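Local coordinates for protein SidF, inhibitor of growth family, member 3 (PDB 4FYE) that removes phosphate from phosphoinositides by hydrolysis, probably the 3-phosphate of phosphatidylinositol 3,4,5-trisphosphate, at residues W319-E324 / E348-S353; Q341-Y346 / I396-N401; A559-H564 / Q608-Y613; C603-Q608 / Q628-S633; A86-D91 / D171-N176. The protein carries 1 engineered substitution. All coordinates share one frame; numbering follows the deposited sequence. Where two conformers were deposited one is given.

Contact 1. Residues W319-E324 / E348-S353; sequences WNKIPE and EHNPLS
Asn350 ND2 is shared between two backbone oxygens: it donates to Lys321 O across the contact, at 2.9 Å, and to Tyr346 O of the helix its own chain has just left. The bond to Lys321 is nearly straight, 164° at the hydrogen, and the oxygen lies close to the Asn350 amide plane. From the acceptor's side the approach is less regular, because the donor stands 37° above the carbonyl plane of Lys321. With CG beside its backbone N (chi1 -66°), Asn350 projects toward the turn that follows helix 315-320. Its two bonds restrain rotation of the amide. The OD1 end meets aliphatic chain instead, with Asn350 OD1 3.8 Å from Lys321 CG and the two side chains crossing at about a right angle. A second, looser touch is Pro323 CD on His349 CB at 4.1 Å, the proline lying oblique to the imidazole, which also stacks with Tyr326. Ile322 packs on Leu345 of helix 335-349, and Ile322 O accepts from Arg327. This is a surface side-chain-to-backbone hydrogen bond between the segments that leave two consecutive helices, joining the turn out of helix 315-320 to the connection from helix 335-349 into strand 353-360.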
# COMPACT_ATOMS: atom_id res chain seq x y z
N TRP A 319 -15.15 16.67 19.02
CA TRP A 319 -15.87 17.64 19.74
C TRP A 319 -16.24 18.87 18.95
O TRP A 319 -17.38 19.36 19.05
CB TRP A 319 -15.00 18.06 20.91
CG TRP A 319 -15.68 18.96 21.89
CD1 TRP A 319 -15.46 20.32 22.07
CD2 TRP A 319 -16.72 18.59 22.87
NE1 TRP A 319 -16.26 20.81 23.08
CE2 TRP A 319 -17.05 19.82 23.59
CE3 TRP A 319 -17.39 17.40 23.21
CZ2 TRP A 319 -18.01 19.85 24.62
CZ3 TRP A 319 -18.36 17.43 24.25
CH2 TRP A 319 -18.67 18.62 24.92
N ASN A 320 -15.30 19.41 18.19
CA ASN A 320 -15.56 20.68 17.51
C ASN A 320 -16.56 20.45 16.41
O ASN A 320 -17.25 21.34 16.00
CB ASN A 320 -14.27 21.31 16.94
CG ASN A 320 -13.21 21.61 18.03
OD1 ASN A 320 -13.51 22.15 19.11
ND2 ASN A 320 -11.96 21.28 17.72
N LYS A 321 -16.63 19.22 15.96
CA LYS A 321 -17.50 18.80 14.90
C LYS A 321 -18.87 18.36 15.41
O LYS A 321 -19.73 18.06 14.63
CB LYS A 321 -16.80 17.69 14.10
CG LYS A 321 -16.52 18.06 12.66
CD LYS A 321 -15.57 19.22 12.50
CE LYS A 321 -16.01 20.05 11.31
NZ LYS A 321 -15.22 19.59 10.13
N ILE A 322 -19.12 18.38 16.70
CA ILE A 322 -20.48 18.05 17.13
C ILE A 322 -21.28 19.32 17.53
O ILE A 322 -20.86 20.05 18.44
CB ILE A 322 -20.42 17.07 18.29
CG1 ILE A 322 -19.65 15.83 17.87
CG2 ILE A 322 -21.81 16.72 18.83
CD1 ILE A 322 -19.23 15.03 19.08
N PRO A 323 -22.42 19.61 16.85
CA PRO A 323 -23.01 20.95 17.16
C PRO A 323 -23.28 21.14 18.63
O PRO A 323 -23.62 20.18 19.30
CB PRO A 323 -24.30 20.93 16.38
CG PRO A 323 -23.88 20.14 15.12
CD PRO A 323 -22.93 19.06 15.58
N GLU A 324 -23.15 22.36 19.13
CA GLU A 324 -23.26 22.59 20.57
C GLU A 324 -24.42 21.87 21.26
O GLU A 324 -24.27 21.31 22.33
CB GLU A 324 -23.33 24.08 20.86
CG GLU A 324 -22.69 24.51 22.16
CD GLU A 324 -23.12 25.91 22.55
OE1 GLU A 324 -23.18 26.22 23.77
OE2 GLU A 324 -23.43 26.70 21.61
N GLU A 348 -23.08 10.62 13.62
CA GLU A 348 -24.51 10.81 13.55
C GLU A 348 -24.81 12.20 12.96
O GLU A 348 -25.70 12.34 12.14
CB GLU A 348 -25.09 10.55 14.94
CG GLU A 348 -26.53 10.96 15.23
CD GLU A 348 -26.91 10.80 16.73
OE1 GLU A 348 -27.73 11.61 17.26
OE2 GLU A 348 -26.39 9.85 17.41
N HIS A 349 -23.99 13.18 13.28
CA HIS A 349 -24.22 14.53 12.78
C HIS A 349 -23.34 15.04 11.65
O HIS A 349 -23.48 16.19 11.27
CB HIS A 349 -24.13 15.50 13.97
CG HIS A 349 -25.08 15.15 15.08
ND1 HIS A 349 -26.33 15.62 15.13
CD2 HIS A 349 -24.95 14.31 16.13
CE1 HIS A 349 -26.97 15.13 16.18
NE2 HIS A 349 -26.13 14.32 16.80
N ASN A 350 -22.42 14.24 11.11
CA ASN A 350 -21.63 14.73 9.99
C ASN A 350 -21.57 13.74 8.83
O ASN A 350 -21.30 12.55 9.04
CB ASN A 350 -20.19 15.08 10.48
CG ASN A 350 -20.16 16.27 11.49
OD1 ASN A 350 -19.95 17.39 11.11
ND2 ASN A 350 -20.35 16.00 12.74
N PRO A 351 -21.86 14.22 7.62
CA PRO A 351 -21.74 13.42 6.38
C PRO A 351 -20.29 13.08 6.18
O PRO A 351 -19.44 13.90 6.40
CB PRO A 351 -22.20 14.37 5.26
CG PRO A 351 -22.95 15.50 5.96
CD PRO A 351 -22.78 15.37 7.47
N LEU A 352 -20.01 11.85 5.82
CA LEU A 352 -18.64 11.41 5.78
C LEU A 352 -18.28 11.26 4.36
O LEU A 352 -19.12 10.78 3.57
CB LEU A 352 -18.51 10.06 6.41
CG LEU A 352 -17.91 10.05 7.82
CD1 LEU A 352 -18.08 11.37 8.56
CD2 LEU A 352 -18.59 8.93 8.59
N SER A 353 -17.07 11.68 4.00
CA SER A 353 -16.66 11.37 2.68
C SER A 353 -15.21 11.14 2.57
O SER A 353 -14.41 11.67 3.31
CB SER A 353 -17.19 12.36 1.61
OG SER A 353 -17.01 13.66 2.03

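Contact 2. Residues Q341-Y346 / I396-N401; sequences QLIKLY and IQTGSN
Methyl packing carries the contact between Ile343 and the pair Ile396 and Thr398. Ile343 CG2 lies 4.0 Å from Ile396 CG2 and equally 4.0 Å from Thr398 CG2, so one branch of the helix residue meets two residues that face the same side of the strand. That branch is opposite the backbone N of Ile343, while CG1 lies beside it (chi1 -71°) and carries CD1 onto the strand backbone, 3.8 Å from Thr398 O. The Thr398 methyl also reaches the helix backbone, with CG2 4.2 Å from Lys344 N; the Lys344 chain brushes it near CB before its end leads away. Close backbone spacing allows such short branches to meet: the CA atoms of Ile343 and Thr398 are 5.8 Å apart. No hydrogen bond joins the two segments; the polar atoms of Thr398 turn to other partners. Thr398 OG1 pairs with Thr402 OG1, and Thr398 O with Thr6 OG1. The axes of helix 341-346 and strand 396-399 come within 7.6 Å at 144°, roughly antiparallel. Strand 391-399 is an outermost strand of a mixed sheet, paired with 402-416; Ile343 also packs on Leu318 of helix 315-320 and Ile310 of helix 284-311, whose Ala306 and Gln307 touch Ile396.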
# COMPACT_ATOMS: atom_id res chain seq x y z
N GLN A 341 -18.19 7.79 22.53
CA GLN A 341 -19.37 8.62 22.52
C GLN A 341 -19.16 9.77 21.51
O GLN A 341 -20.03 10.09 20.72
CB GLN A 341 -19.64 9.15 23.94
CG GLN A 341 -20.98 9.80 24.09
CD GLN A 341 -21.11 10.60 25.41
OE1 GLN A 341 -20.15 11.21 25.91
NE2 GLN A 341 -22.32 10.62 25.97
N LEU A 342 -17.98 10.37 21.55
CA LEU A 342 -17.57 11.35 20.57
C LEU A 342 -17.66 10.81 19.15
O LEU A 342 -18.17 11.51 18.29
CB LEU A 342 -16.13 11.77 20.85
CG LEU A 342 -15.91 13.03 21.68
CD1 LEU A 342 -17.20 13.62 22.23
CD2 LEU A 342 -14.84 12.79 22.74
N ILE A 343 -17.21 9.59 18.90
CA ILE A 343 -17.19 9.08 17.54
C ILE A 343 -18.60 8.88 17.04
O ILE A 343 -18.98 9.30 15.93
CB ILE A 343 -16.38 7.81 17.41
CG1 ILE A 343 -14.92 8.17 17.57
CG2 ILE A 343 -16.60 7.14 16.03
CD1 ILE A 343 -14.02 6.94 17.72
N LYS A 344 -19.41 8.29 17.91
CA LYS A 344 -20.80 8.06 17.62
C LYS A 344 -21.57 9.36 17.33
O LYS A 344 -22.29 9.44 16.37
CB LYS A 344 -21.48 7.29 18.77
CG LYS A 344 -22.96 7.07 18.47
CD LYS A 344 -23.85 6.79 19.66
CE LYS A 344 -25.27 7.13 19.25
NZ LYS A 344 -26.24 6.38 20.10
N LEU A 345 -21.40 10.38 18.15
CA LEU A 345 -22.09 11.63 17.92
C LEU A 345 -21.55 12.29 16.66
O LEU A 345 -22.30 12.83 15.89
CB LEU A 345 -21.97 12.57 19.13
CG LEU A 345 -22.88 12.19 20.32
CD1 LEU A 345 -22.54 12.90 21.63
CD2 LEU A 345 -24.37 12.38 20.03
N TYR A 346 -20.24 12.21 16.44
CA TYR A 346 -19.62 12.79 15.29
C TYR A 346 -20.24 12.22 14.03
O TYR A 346 -20.54 12.99 13.06
CB TYR A 346 -18.09 12.61 15.29
CG TYR A 346 -17.45 12.99 13.95
CD1 TYR A 346 -17.50 14.30 13.47
CD2 TYR A 346 -16.85 12.07 13.18
CE1 TYR A 346 -16.95 14.64 12.24
CE2 TYR A 346 -16.29 12.40 11.97
CZ TYR A 346 -16.36 13.69 11.50
OH TYR A 346 -15.82 14.04 10.26
N ILE A 396 -18.68 1.62 11.37
CA ILE A 396 -17.57 2.33 11.94
C ILE A 396 -17.44 1.78 13.33
O ILE A 396 -18.41 1.84 14.10
CB ILE A 396 -17.85 3.86 12.00
CG1 ILE A 396 -17.93 4.46 10.58
CG2 ILE A 396 -16.87 4.62 12.91
CD1 ILE A 396 -16.60 4.75 10.01
N GLN A 397 -16.27 1.25 13.65
CA GLN A 397 -15.95 0.89 15.04
C GLN A 397 -15.82 2.10 15.97
O GLN A 397 -14.93 2.92 15.75
CB GLN A 397 -14.60 0.21 15.09
CG GLN A 397 -14.54 -1.18 14.54
CD GLN A 397 -15.64 -2.01 15.13
OE1 GLN A 397 -16.56 -2.42 14.40
NE2 GLN A 397 -15.59 -2.22 16.45
N THR A 398 -16.63 2.19 17.02
CA THR A 398 -16.55 3.32 17.97
C THR A 398 -15.71 3.00 19.20
O THR A 398 -15.02 3.86 19.73
CB THR A 398 -17.94 3.78 18.45
OG1 THR A 398 -18.55 2.74 19.21
CG2 THR A 398 -18.86 4.13 17.27
N GLY A 399 -15.82 1.77 19.67
CA GLY A 399 -15.09 1.30 20.82
C GLY A 399 -14.91 -0.19 20.65
O GLY A 399 -15.26 -0.77 19.59
N SER A 400 -14.37 -0.84 21.68
CA SER A 400 -14.02 -2.27 21.56
C SER A 400 -15.27 -3.17 21.53
O SER A 400 -15.21 -4.26 21.03
CB SER A 400 -12.98 -2.71 22.60
OG SER A 400 -13.60 -2.81 23.86
N ASN A 401 -16.41 -2.70 22.01
CA ASN A 401 -17.61 -3.51 21.88
C ASN A 401 -18.76 -2.80 21.19
O ASN A 401 -19.91 -3.17 21.37
CB ASN A 401 -18.05 -3.99 23.27
CG ASN A 401 -18.69 -5.38 23.24
OD1 ASN A 401 -18.94 -5.95 22.17
ND2 ASN A 401 -18.98 -5.92 24.43

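Contact 3. Residues A559-H564 / Q608-Y613; sequences AYYTEH and QAQELY
Tyr561 reaches from the long helix 522-583 onto Gln610 and Glu611 of the next helix, 590-614, in a helix-helix packing whose segments run in broadly opposing senses at a steep incline. Its CB leads CG away from the backbone N (chi1 172°), aiming the ring across the interface. The first ring atom to touch is CD1, with Gln610 CB and Gln610 NE2 near it. Next comes Tyr561 CE1, 4.0 Å from Gln610 CB. That methylene lies over one face of the ring, 4.2 Å from its centroid and 23° off the normal, a CH-pi contact displaced toward the rim. The extended Gln610 chain then carries its amide past the ring, the two planes 53° apart. Farther out, Tyr561 CE2 is 3.8 Å from Glu611 CA and Tyr561 CZ is 3.6 Å from the same atom, so the outer part of the ring lies obliquely against that backbone. Only the carboxylate end of Glu611 leads away. Tyr613 ties the helices again through its OH, bonded to Asp554. At the tip, Tyr561 OH sits 3.5 Å from Glu611 N at an angle too poor for a hydrogen bond, and 2.9 Å from Glu611 CB, a carbon-oxygen distance short enough to be doubtful.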
# COMPACT_ATOMS: atom_id res chain seq x y z
N ALA A 559 0.26 20.91 -25.08
CA ALA A 559 0.83 22.04 -25.80
C ALA A 559 1.12 23.23 -24.87
O ALA A 559 2.08 23.97 -25.09
CB ALA A 559 -0.07 22.47 -26.94
N TYR A 560 0.27 23.42 -23.84
CA TYR A 560 0.47 24.53 -22.92
C TYR A 560 1.71 24.29 -22.07
O TYR A 560 2.53 25.19 -21.90
CB TYR A 560 -0.72 24.66 -22.00
CG TYR A 560 -0.60 25.78 -21.00
CD1 TYR A 560 0.13 25.61 -19.83
CD2 TYR A 560 -1.23 27.03 -21.22
CE1 TYR A 560 0.25 26.62 -18.90
CE2 TYR A 560 -1.12 28.06 -20.30
CZ TYR A 560 -0.39 27.86 -19.13
OH TYR A 560 -0.27 28.85 -18.17
N TYR A 561 1.85 23.07 -21.57
CA TYR A 561 2.98 22.75 -20.71
C TYR A 561 4.29 22.90 -21.47
O TYR A 561 5.28 23.41 -20.94
CB TYR A 561 2.88 21.33 -20.16
CG TYR A 561 4.14 20.92 -19.44
CD1 TYR A 561 4.44 21.44 -18.19
CD2 TYR A 561 5.04 20.04 -20.01
CE1 TYR A 561 5.60 21.09 -17.53
CE2 TYR A 561 6.19 19.68 -19.36
CZ TYR A 561 6.46 20.21 -18.12
OH TYR A 561 7.61 19.86 -17.46
N THR A 562 4.29 22.46 -22.71
CA THR A 562 5.51 22.51 -23.50
C THR A 562 5.95 23.95 -23.66
O THR A 562 7.12 24.26 -23.55
CB THR A 562 5.30 21.91 -24.89
OG1 THR A 562 4.35 20.83 -24.80
CG2 THR A 562 6.60 21.38 -25.43
N GLU A 563 4.99 24.82 -23.94
CA GLU A 563 5.26 26.25 -24.07
C GLU A 563 5.73 26.93 -22.79
O GLU A 563 6.65 27.73 -22.81
CB GLU A 563 4.02 26.96 -24.61
CG GLU A 563 4.07 27.27 -26.09
CD GLU A 563 3.78 28.72 -26.39
OE1 GLU A 563 4.45 29.59 -25.79
OE2 GLU A 563 2.89 28.99 -27.21
N HIS A 564 5.07 26.62 -21.68
CA HIS A 564 5.29 27.37 -20.46
C HIS A 564 6.24 26.77 -19.48
O HIS A 564 6.51 27.36 -18.42
CB HIS A 564 3.95 27.64 -19.79
CG HIS A 564 2.92 28.18 -20.73
ND1 HIS A 564 2.75 29.49 -20.95
CD2 HIS A 564 2.00 27.52 -21.54
CE1 HIS A 564 1.76 29.67 -21.84
NE2 HIS A 564 1.30 28.46 -22.20
N GLN A 608 6.36 18.42 -11.56
CA GLN A 608 7.34 17.41 -11.85
C GLN A 608 6.70 16.22 -12.47
O GLN A 608 7.31 15.56 -13.30
CB GLN A 608 8.08 17.00 -10.61
CG GLN A 608 8.75 18.15 -9.92
CD GLN A 608 9.96 18.62 -10.67
OE1 GLN A 608 10.85 17.82 -10.98
NE2 GLN A 608 10.02 19.94 -10.98
N ALA A 609 5.46 15.95 -12.09
CA ALA A 609 4.71 14.88 -12.70
C ALA A 609 4.36 15.22 -14.15
O ALA A 609 4.45 14.38 -15.08
CB ALA A 609 3.51 14.56 -11.87
N GLN A 610 4.06 16.48 -14.38
CA GLN A 610 3.75 16.94 -15.70
C GLN A 610 4.90 16.73 -16.62
O GLN A 610 4.70 16.28 -17.75
CB GLN A 610 3.34 18.42 -15.69
CG GLN A 610 2.02 18.61 -14.98
CD GLN A 610 1.62 20.06 -14.85
OE1 GLN A 610 0.44 20.42 -14.99
NE2 GLN A 610 2.61 20.92 -14.57
N GLU A 611 6.12 17.02 -16.16
CA GLU A 611 7.28 16.86 -17.04
C GLU A 611 7.38 15.40 -17.51
O GLU A 611 7.56 15.12 -18.71
CB GLU A 611 8.59 17.34 -16.38
CG GLU A 611 9.82 16.90 -17.20
CD GLU A 611 11.15 16.94 -16.45
OE1 GLU A 611 11.57 18.06 -16.07
OE2 GLU A 611 11.81 15.84 -16.29
N LEU A 612 7.23 14.46 -16.56
CA LEU A 612 7.45 13.03 -16.82
C LEU A 612 6.33 12.49 -17.70
O LEU A 612 6.51 11.54 -18.48
CB LEU A 612 7.49 12.27 -15.50
CG LEU A 612 8.80 11.89 -14.74
CD1 LEU A 612 10.14 12.07 -15.48
CD2 LEU A 612 8.85 12.55 -13.38
N TYR A 613 5.15 13.10 -17.57
CA TYR A 613 3.97 12.56 -18.22
C TYR A 613 3.90 13.14 -19.63
O TYR A 613 3.88 12.39 -20.62
CB TYR A 613 2.67 12.82 -17.39
CG TYR A 613 1.41 12.43 -18.15
CD1 TYR A 613 1.14 11.09 -18.47
CD2 TYR A 613 0.55 13.42 -18.64
CE1 TYR A 613 0.03 10.75 -19.22
CE2 TYR A 613 -0.58 13.11 -19.40
CZ TYR A 613 -0.84 11.78 -19.68
OH TYR A 613 -1.97 11.51 -20.43

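Contact 4. Residues C603-Q608 / Q628-S633; sequences CAYLTQ and QTLMAS
Leu630 is the first residue of 628-633 to meet the other helix, and it divides its methyls between two residues one turn apart. Leu630 CD2 comes to the edge of the Tyr605 ring, 3.7 Å from CD1 of the tyrosine, whereas Leu630 CD1 rests 3.9 Å from Gln608 CB. The CA atoms of Leu630 and Tyr605 are only 5.6 Å apart. Met631 starts off in another direction and packs on Phe444 and Met448 of helix 438-458, while Ala632 faces Ile660 of helix 652-668. Ser633 then returns to the interface: its CB lies almost exactly over the centre of the Tyr605 ring, 3.8 Å from the centroid and 10° off the normal, a CH-pi contact. The hydroxyl of this buried serine turns back (chi1 -58°) and spends its proton within its own helix, Ser633 OG donating to Thr629 O at 2.6 Å. That carbonyl also takes the Ser633 N-H, the two donors arriving on opposite faces of its plane. Tyr605 OH extends beyond to Asn663 ND2. The segment axes approach to 8.8 Å with a crossing angle of -147°: an antiparallel pair of sequence-adjacent helices, with helices 438-458 and 652-668 also packing on 628-633.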
# COMPACT_ATOMS: atom_id res chain seq x y z
N CYS A 603 2.55 22.42 -5.59
CA CYS A 603 3.02 22.87 -6.88
C CYS A 603 4.21 22.05 -7.38
O CYS A 603 4.26 21.68 -8.56
CB CYS A 603 3.41 24.34 -6.83
SG CYS A 603 2.00 25.35 -6.41
N ALA A 604 5.14 21.75 -6.48
CA ALA A 604 6.36 21.08 -6.92
C ALA A 604 6.02 19.69 -7.36
O ALA A 604 6.48 19.30 -8.41
CB ALA A 604 7.45 21.07 -5.86
N TYR A 605 5.18 18.97 -6.62
CA TYR A 605 4.82 17.61 -7.04
C TYR A 605 4.11 17.61 -8.38
O TYR A 605 4.46 16.87 -9.28
CB TYR A 605 3.99 16.88 -5.99
CG TYR A 605 4.79 16.52 -4.74
CD1 TYR A 605 6.02 15.84 -4.84
CD2 TYR A 605 4.29 16.80 -3.46
CE1 TYR A 605 6.73 15.50 -3.70
CE2 TYR A 605 5.00 16.49 -2.30
CZ TYR A 605 6.20 15.86 -2.42
OH TYR A 605 6.88 15.54 -1.28
N LEU A 606 3.14 18.50 -8.54
CA LEU A 606 2.43 18.51 -9.81
C LEU A 606 3.37 18.80 -11.01
O LEU A 606 3.42 18.05 -11.97
CB LEU A 606 1.35 19.56 -9.77
CG LEU A 606 0.06 19.30 -10.56
CD1 LEU A 606 -0.39 20.64 -11.17
CD2 LEU A 606 0.10 18.18 -11.61
N THR A 607 4.12 19.88 -10.96
CA THR A 607 4.86 20.23 -12.16
C THR A 607 5.88 19.16 -12.53
O THR A 607 6.20 18.99 -13.69
CB THR A 607 5.56 21.56 -11.99
OG1 THR A 607 6.41 21.49 -10.85
CG2 THR A 607 4.55 22.62 -11.77
N GLN A 608 6.36 18.42 -11.56
CA GLN A 608 7.34 17.41 -11.85
C GLN A 608 6.70 16.22 -12.47
O GLN A 608 7.31 15.56 -13.30
CB GLN A 608 8.08 17.00 -10.61
CG GLN A 608 8.75 18.15 -9.92
CD GLN A 608 9.96 18.62 -10.67
OE1 GLN A 608 10.85 17.82 -10.98
NE2 GLN A 608 10.02 19.94 -10.98
N GLN A 628 4.69 7.72 -10.54
CA GLN A 628 3.83 7.08 -9.56
C GLN A 628 4.08 7.69 -8.19
O GLN A 628 3.14 8.05 -7.46
CB GLN A 628 4.09 5.57 -9.60
CG GLN A 628 3.91 4.93 -11.00
CD GLN A 628 5.19 4.86 -11.85
OE1 GLN A 628 5.97 5.77 -11.84
NE2 GLN A 628 5.35 3.83 -12.64
N THR A 629 5.37 7.89 -7.86
CA THR A 629 5.71 8.48 -6.55
C THR A 629 5.23 9.91 -6.44
O THR A 629 4.71 10.29 -5.39
CB THR A 629 7.22 8.51 -6.30
OG1 THR A 629 7.70 7.17 -6.34
CG2 THR A 629 7.54 9.08 -4.90
N LEU A 630 5.32 10.67 -7.54
CA LEU A 630 4.98 12.06 -7.52
C LEU A 630 3.53 12.17 -7.29
O LEU A 630 3.07 12.85 -6.36
CB LEU A 630 5.40 12.76 -8.80
CG LEU A 630 6.93 12.87 -8.75
CD1 LEU A 630 7.64 13.17 -10.09
CD2 LEU A 630 7.28 13.89 -7.68
N MET A 631 2.78 11.44 -8.08
CA MET A 631 1.32 11.49 -7.96
C MET A 631 0.86 10.97 -6.60
O MET A 631 -0.06 11.52 -5.99
CB MET A 631 0.65 10.75 -9.12
CG MET A 631 1.02 11.33 -10.47
SD MET A 631 0.39 13.02 -10.46
CE MET A 631 -1.10 12.86 -11.41
N ALA A 632 1.56 9.96 -6.04
CA ALA A 632 1.06 9.45 -4.74
C ALA A 632 1.37 10.50 -3.72
O ALA A 632 0.55 10.81 -2.86
CB ALA A 632 1.71 8.16 -4.37
N SER A 633 2.54 11.11 -3.82
CA SER A 633 2.89 12.17 -2.88
C SER A 633 1.89 13.35 -2.95
O SER A 633 1.53 13.95 -1.92
CB SER A 633 4.30 12.62 -3.18
OG SER A 633 5.13 11.46 -3.05

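Contact 5. Residues A86-D91 / D171-N176; sequences AKSLID and DKEGHN
Leu89 and Glu173 mark the nearest backbones, their CA atoms 7.1 Å apart on two helix segments that run nearly perpendicular to each other. Glu173 makes the contact from the second helix. Its CG is opposite the backbone N (chi1 -172°) and the chain then bends at chi2, 69°, which brings the carboxylate alongside the neighbouring helix. Ser88 OG donates at 2.8 Å to the anti lone pair of Glu173 OE2, the one pointing away from the other carboxylate oxygen. The same OE2 forms a salt bridge with Lys92 NZ, at the end of helix 71-92, so this buried oxygen has two partners, and the lysine would probably favour the ionised acid. The aliphatic part of Glu173 is covered by Leu89: CD1 of the leucine is 3.5 Å from Glu173 CG, and its CD2 is 3.9 Å from Glu173 CB. The two chains run past each other in opposite senses. Leu89 continues onto Ala169 and Leu170. Here helices 71-92 and 167-180 meet in a helix-helix interface with a mixed polar and apolar seam.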
# COMPACT_ATOMS: atom_id res chain seq x y z
N ALA A 86 1.79 -27.33 8.64
CA ALA A 86 1.60 -28.73 8.61
C ALA A 86 0.81 -29.18 9.79
O ALA A 86 -0.03 -30.05 9.64
CB ALA A 86 2.93 -29.47 8.52
N LYS A 87 1.06 -28.61 10.96
CA LYS A 87 0.51 -29.19 12.19
C LYS A 87 -0.95 -28.81 12.28
O LYS A 87 -1.82 -29.59 12.76
CB LYS A 87 1.27 -28.70 13.41
CG LYS A 87 2.56 -29.46 13.63
CD LYS A 87 3.24 -29.06 14.92
CE LYS A 87 4.48 -29.89 15.07
NZ LYS A 87 5.02 -29.75 16.43
N SER A 88 -1.22 -27.61 11.78
CA SER A 88 -2.58 -27.08 11.73
C SER A 88 -3.43 -27.99 10.83
O SER A 88 -4.51 -28.39 11.23
CB SER A 88 -2.57 -25.63 11.26
OG SER A 88 -3.86 -25.09 11.30
N LEU A 89 -2.89 -28.37 9.66
CA LEU A 89 -3.61 -29.26 8.73
C LEU A 89 -3.87 -30.64 9.26
O LEU A 89 -5.01 -31.12 9.15
CB LEU A 89 -2.92 -29.37 7.36
CG LEU A 89 -3.60 -28.68 6.16
CD1 LEU A 89 -4.54 -27.56 6.55
CD2 LEU A 89 -2.62 -28.25 5.08
N ILE A 90 -2.86 -31.27 9.86
CA ILE A 90 -3.12 -32.61 10.45
C ILE A 90 -4.03 -32.57 11.68
O ILE A 90 -4.68 -33.57 11.99
CB ILE A 90 -1.86 -33.52 10.64
CG1 ILE A 90 -0.94 -33.05 11.75
CG2 ILE A 90 -1.05 -33.64 9.34
CD1 ILE A 90 0.54 -33.16 11.34
N ASP A 91 -4.09 -31.43 12.36
CA ASP A 91 -5.00 -31.24 13.52
C ASP A 91 -6.45 -31.10 13.08
O ASP A 91 -7.35 -31.66 13.69
CB ASP A 91 -4.61 -30.05 14.40
CG ASP A 91 -3.57 -30.40 15.48
OD1 ASP A 91 -2.93 -31.48 15.43
OD2 ASP A 91 -3.37 -29.55 16.39
N ASP A 171 0.58 -24.58 1.74
CA ASP A 171 0.74 -23.19 1.36
C ASP A 171 -0.49 -22.38 1.75
O ASP A 171 -0.41 -21.44 2.57
CB ASP A 171 0.97 -23.19 -0.15
CG ASP A 171 1.07 -21.80 -0.74
OD1 ASP A 171 1.94 -20.99 -0.29
OD2 ASP A 171 0.27 -21.52 -1.66
N LYS A 172 -1.64 -22.79 1.21
CA LYS A 172 -2.93 -22.21 1.58
C LYS A 172 -3.10 -22.13 3.08
O LYS A 172 -3.51 -21.12 3.60
CB LYS A 172 -4.05 -23.03 0.98
CG LYS A 172 -5.28 -22.24 0.55
CD LYS A 172 -5.99 -22.96 -0.60
CE LYS A 172 -5.27 -22.73 -1.94
NZ LYS A 172 -5.37 -23.89 -2.87
N GLU A 173 -2.79 -23.19 3.81
CA GLU A 173 -2.94 -23.08 5.27
C GLU A 173 -1.93 -22.12 5.94
O GLU A 173 -2.22 -21.50 6.95
CB GLU A 173 -2.84 -24.45 5.92
CG GLU A 173 -3.16 -24.44 7.40
CD GLU A 173 -4.63 -24.15 7.70
OE1 GLU A 173 -5.43 -23.89 6.75
OE2 GLU A 173 -5.01 -24.18 8.89
N GLY A 174 -0.72 -22.02 5.41
CA GLY A 174 0.26 -21.15 6.01
C GLY A 174 -0.29 -19.73 5.89
O GLY A 174 -0.26 -18.96 6.87
N HIS A 175 -0.79 -19.39 4.69
CA HIS A 175 -1.40 -18.10 4.47
C HIS A 175 -2.55 -17.88 5.41
O HIS A 175 -2.64 -16.79 6.00
CB HIS A 175 -1.75 -17.90 2.99
CG HIS A 175 -0.54 -17.62 2.10
ND1 HIS A 175 0.12 -16.44 2.12
CD2 HIS A 175 0.13 -18.43 1.17
CE1 HIS A 175 1.15 -16.48 1.24
NE2 HIS A 175 1.15 -17.69 0.66
N ASN A 176 -3.39 -18.89 5.64
CA ASN A 176 -4.55 -18.65 6.50
C ASN A 176 -4.20 -18.36 7.92
O ASN A 176 -4.90 -17.60 8.59
CB ASN A 176 -5.57 -19.79 6.50
CG ASN A 176 -6.24 -19.99 5.15
OD1 ASN A 176 -6.94 -21.00 4.96
ND2 ASN A 176 -6.01 -19.07 4.18

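Along the chain contact 5 comes first, followed by contacts 1 and 2, then 3 and 4. Contacts 1 and 2 have centres 12 Å apart and share helix 335-349: one face meets the turn after helix 315-320, another the edge strand 391-399, with Ile322 CD1 3.7 Å from Leu345 CB between them. Contacts 3 and 4 likewise lie 12 Å apart on helix 590-614; Gln608 belongs to both, and Leu612 CD2 is 3.6 Å from Leu630 CD1. In each pair the segments alternate in sequence, and a single helix serves both interfaces. Contact 5, about 53 Å from contact 3 between centres, stands across the chain's centre from it, leaving three separate regions of one phosphatase domain.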